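Local coordinates for glycolipid-binding domain-containing protein (Pseudomonas aeruginosa, PDB 2H1T) that is of unconfirmed function but probably binds glycolipids, with a possible part in their metabolism, at residues Phe110-Pro115 against Gln146-Leu151. Residues are numbered along the deposited sequence; the frame is centred on the assembly and turned at random.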
loop_
_atom_site.group_PDB
_atom_site.type_symbol
_atom_site.label_atom_id
_atom_site.label_comp_id
_atom_site.label_asym_id
_atom_site.label_seq_id
_atom_site.Cartn_x
_atom_site.Cartn_y
_atom_site.Cartn_z
ATOM N N PHE A 110 -5.017 -5.396 -16.506
ATOM C CA PHE A 110 -5.238 -6.843 -16.749
ATOM C C PHE A 110 -6.549 -7.105 -17.457
ATOM O O PHE A 110 -6.593 -7.869 -18.442
ATOM C CB PHE A 110 -5.202 -7.682 -15.482
ATOM C CG PHE A 110 -5.516 -9.145 -15.717
ATOM C CD1 PHE A 110 -4.841 -9.883 -16.712
ATOM C CD2 PHE A 110 -6.436 -9.785 -14.959
ATOM C CE1 PHE A 110 -5.117 -11.218 -16.945
ATOM C CE2 PHE A 110 -6.716 -11.131 -15.197
ATOM C CZ PHE A 110 -6.063 -11.840 -16.184
ATOM N N THR A 111 -7.614 -6.468 -16.975
ATOM C CA THR A 111 -8.944 -6.869 -17.405
ATOM C C THR A 111 -9.281 -6.559 -18.866
ATOM O O THR A 111 -10.194 -7.140 -19.422
ATOM C CB THR A 111 -10.037 -6.334 -16.450
ATOM O OG1 THR A 111 -9.957 -4.899 -16.322
ATOM C CG2 THR A 111 -9.883 -6.998 -15.082
ATOM N N ASN A 112 -8.483 -5.710 -19.511
ATOM C CA ASN A 112 -8.629 -5.456 -20.945
ATOM C C ASN A 112 -8.380 -6.729 -21.779
ATOM O O ASN A 112 -8.817 -6.839 -22.917
ATOM C CB ASN A 112 -7.662 -4.366 -21.374
ATOM C CG ASN A 112 -7.984 -3.006 -20.766
ATOM O OD1 ASN A 112 -7.408 -2.613 -19.746
ATOM N ND2 ASN A 112 -8.947 -2.338 -21.329
ATOM N N THR A 113 -7.679 -7.690 -21.188
ATOM C CA THR A 113 -7.395 -8.954 -21.858
ATOM C C THR A 113 -8.646 -9.776 -22.123
ATOM O O THR A 113 -8.743 -10.430 -23.156
ATOM C CB THR A 113 -6.376 -9.742 -21.035
ATOM O OG1 THR A 113 -5.167 -8.997 -21.016
ATOM C CG2 THR A 113 -6.081 -11.115 -21.637
ATOM N N PHE A 114 -9.663 -9.628 -21.288
ATOM C CA PHE A 114 -10.866 -10.467 -21.427
ATOM C C PHE A 114 -11.588 -10.245 -22.733
ATOM O O PHE A 114 -11.762 -11.222 -23.473
ATOM C CB PHE A 114 -11.770 -10.357 -20.196
ATOM C CG PHE A 114 -11.154 -11.006 -18.979
ATOM C CD1 PHE A 114 -11.098 -12.402 -18.876
ATOM C CD2 PHE A 114 -10.545 -10.252 -17.994
ATOM C CE1 PHE A 114 -10.511 -13.030 -17.781
ATOM C CE2 PHE A 114 -9.924 -10.884 -16.898
ATOM C CZ PHE A 114 -9.890 -12.261 -16.802
ATOM N N PRO A 115 -12.022 -8.988 -23.028
ATOM C CA PRO A 115 -12.701 -8.818 -24.317
ATOM C C PRO A 115 -11.818 -9.182 -25.503
ATOM O O PRO A 115 -12.303 -9.777 -26.463
ATOM C CB PRO A 115 -13.105 -7.344 -24.328
ATOM C CG PRO A 115 -13.155 -6.951 -22.874
ATOM C CD PRO A 115 -12.047 -7.758 -22.231
ATOM N N GLN A 146 -18.995 -0.418 -23.241
ATOM C CA GLN A 146 -17.638 -0.177 -23.713
ATOM C C GLN A 146 -17.556 -0.629 -25.155
ATOM O O GLN A 146 -18.341 -1.453 -25.582
ATOM C CB GLN A 146 -16.637 -0.955 -22.883
ATOM C CG GLN A 146 -16.668 -0.625 -21.407
ATOM C CD GLN A 146 -15.650 -1.372 -20.609
ATOM O OE1 GLN A 146 -15.018 -2.330 -21.095
ATOM N NE2 GLN A 146 -15.426 -0.907 -19.381
ATOM N N ALA A 147 -16.580 -0.117 -25.900
ATOM C CA ALA A 147 -16.284 -0.690 -27.218
ATOM C C ALA A 147 -14.805 -1.006 -27.379
ATOM O O ALA A 147 -13.922 -0.285 -26.851
ATOM C CB ALA A 147 -16.741 0.235 -28.339
ATOM N N TYR A 148 -14.559 -2.092 -28.098
ATOM C CA TYR A 148 -13.224 -2.469 -28.535
ATOM C C TYR A 148 -13.173 -2.595 -30.061
ATOM O O TYR A 148 -14.029 -3.237 -30.691
ATOM C CB TYR A 148 -12.818 -3.808 -27.908
ATOM C CG TYR A 148 -12.416 -3.785 -26.453
ATOM C CD1 TYR A 148 -13.373 -3.657 -25.440
ATOM C CD2 TYR A 148 -11.093 -3.997 -26.085
ATOM C CE1 TYR A 148 -12.983 -3.663 -24.060
ATOM C CE2 TYR A 148 -10.704 -4.008 -24.746
ATOM C CZ TYR A 148 -11.654 -3.828 -23.755
ATOM O OH TYR A 148 -11.258 -3.837 -22.442
ATOM N N THR A 149 -12.153 -1.972 -30.661
ATOM C CA THR A 149 -11.871 -2.174 -32.054
ATOM C C THR A 149 -10.433 -2.668 -32.250
ATOM O O THR A 149 -9.484 -2.046 -31.752
ATOM C CB THR A 149 -12.154 -0.865 -32.822
ATOM O OG1 THR A 149 -13.501 -0.427 -32.505
ATOM C CG2 THR A 149 -11.991 -1.070 -34.306
ATOM N N ARG A 150 -10.260 -3.775 -32.973
ATOM C CA ARG A 150 -8.936 -4.243 -33.318
ATOM C C ARG A 150 -8.342 -3.427 -34.474
ATOM O O ARG A 150 -8.896 -3.369 -35.578
ATOM C CB ARG A 150 -8.931 -5.742 -33.631
ATOM C CG ARG A 150 -7.605 -6.232 -34.171
ATOM C CD ARG A 150 -7.532 -7.737 -34.228
ATOM N NE ARG A 150 -6.544 -8.151 -35.198
ATOM C CZ ARG A 150 -5.960 -9.346 -35.248
ATOM N NH1 ARG A 150 -6.235 -10.270 -34.351
ATOM N NH2 ARG A 150 -5.028 -9.575 -36.177
ATOM N N LEU A 151 -7.195 -2.814 -34.229
ATOM C CA LEU A 151 -6.543 -1.950 -35.224
ATOM C C LEU A 151 -5.532 -2.790 -35.982
ATOM O O LEU A 151 -5.433 -2.719 -37.216
ATOM C CB LEU A 151 -5.869 -0.736 -34.576
ATOM C CG LEU A 151 -6.778 0.160 -33.709
ATOM C CD1 LEU A 151 -5.945 1.283 -33.075
ATOM C CD2 LEU A 151 -7.950 0.698 -34.544
#
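Pro-115 lies against one face of the Tyr-148 ring, and this CH-pi contact is the main apolar element between the 110-115 turn leading into the helix and strand 142-152. CB of Pro-115 sits 3.8 Å from the centroid of the Tyr-148 ring, only 13° off the ring normal, so a C-H-bearing carbon stands nearly above the middle of the pi cloud. The neighbouring ring carbon spreads the contact toward the phenol end: CG of Pro-115 is 3.5 Å from CE1 of Tyr-148 and 3.6 Å from CZ. Proline suits both tasks here, since a residue with no backbone N-H to offer is commonly tolerated near the beginning of a helix, and its compact ring turns CB and CG, with their C-H bonds, onto the aromatic face.

The phenol end packs on the turn itself. With CG of Tyr-148 anti to its own carbonyl carbon (chi1 -76°), the ring leaves the strand toward the helix and brings OH beside Asn-112. There OH of Tyr-148 lies 3.4 Å from CA of Asn-112, packed on the backbone carbon of the turn. The two side chains cross at roughly a right angle.

Hydrogen bonds on each side tie the pair into the fold. Thr-113 N donates to Phe-110 O at 3.0 Å, winding the turn that carries Asn-112, and Thr-111 OG1 accepts a bond from Ile-105 N. Tyr-148 is held by backbone bonding to Ala-127 in the mixed sheet, and Pro-115 also touches Ile-129 of strand 126-135.

Tyrosine thus joins two environments in a buried interface: its carbon ring packs on proline, while its hydroxyl lies beside Asn-112, which makes this a mainly apolar contact joining the helix segment to the mixed sheet.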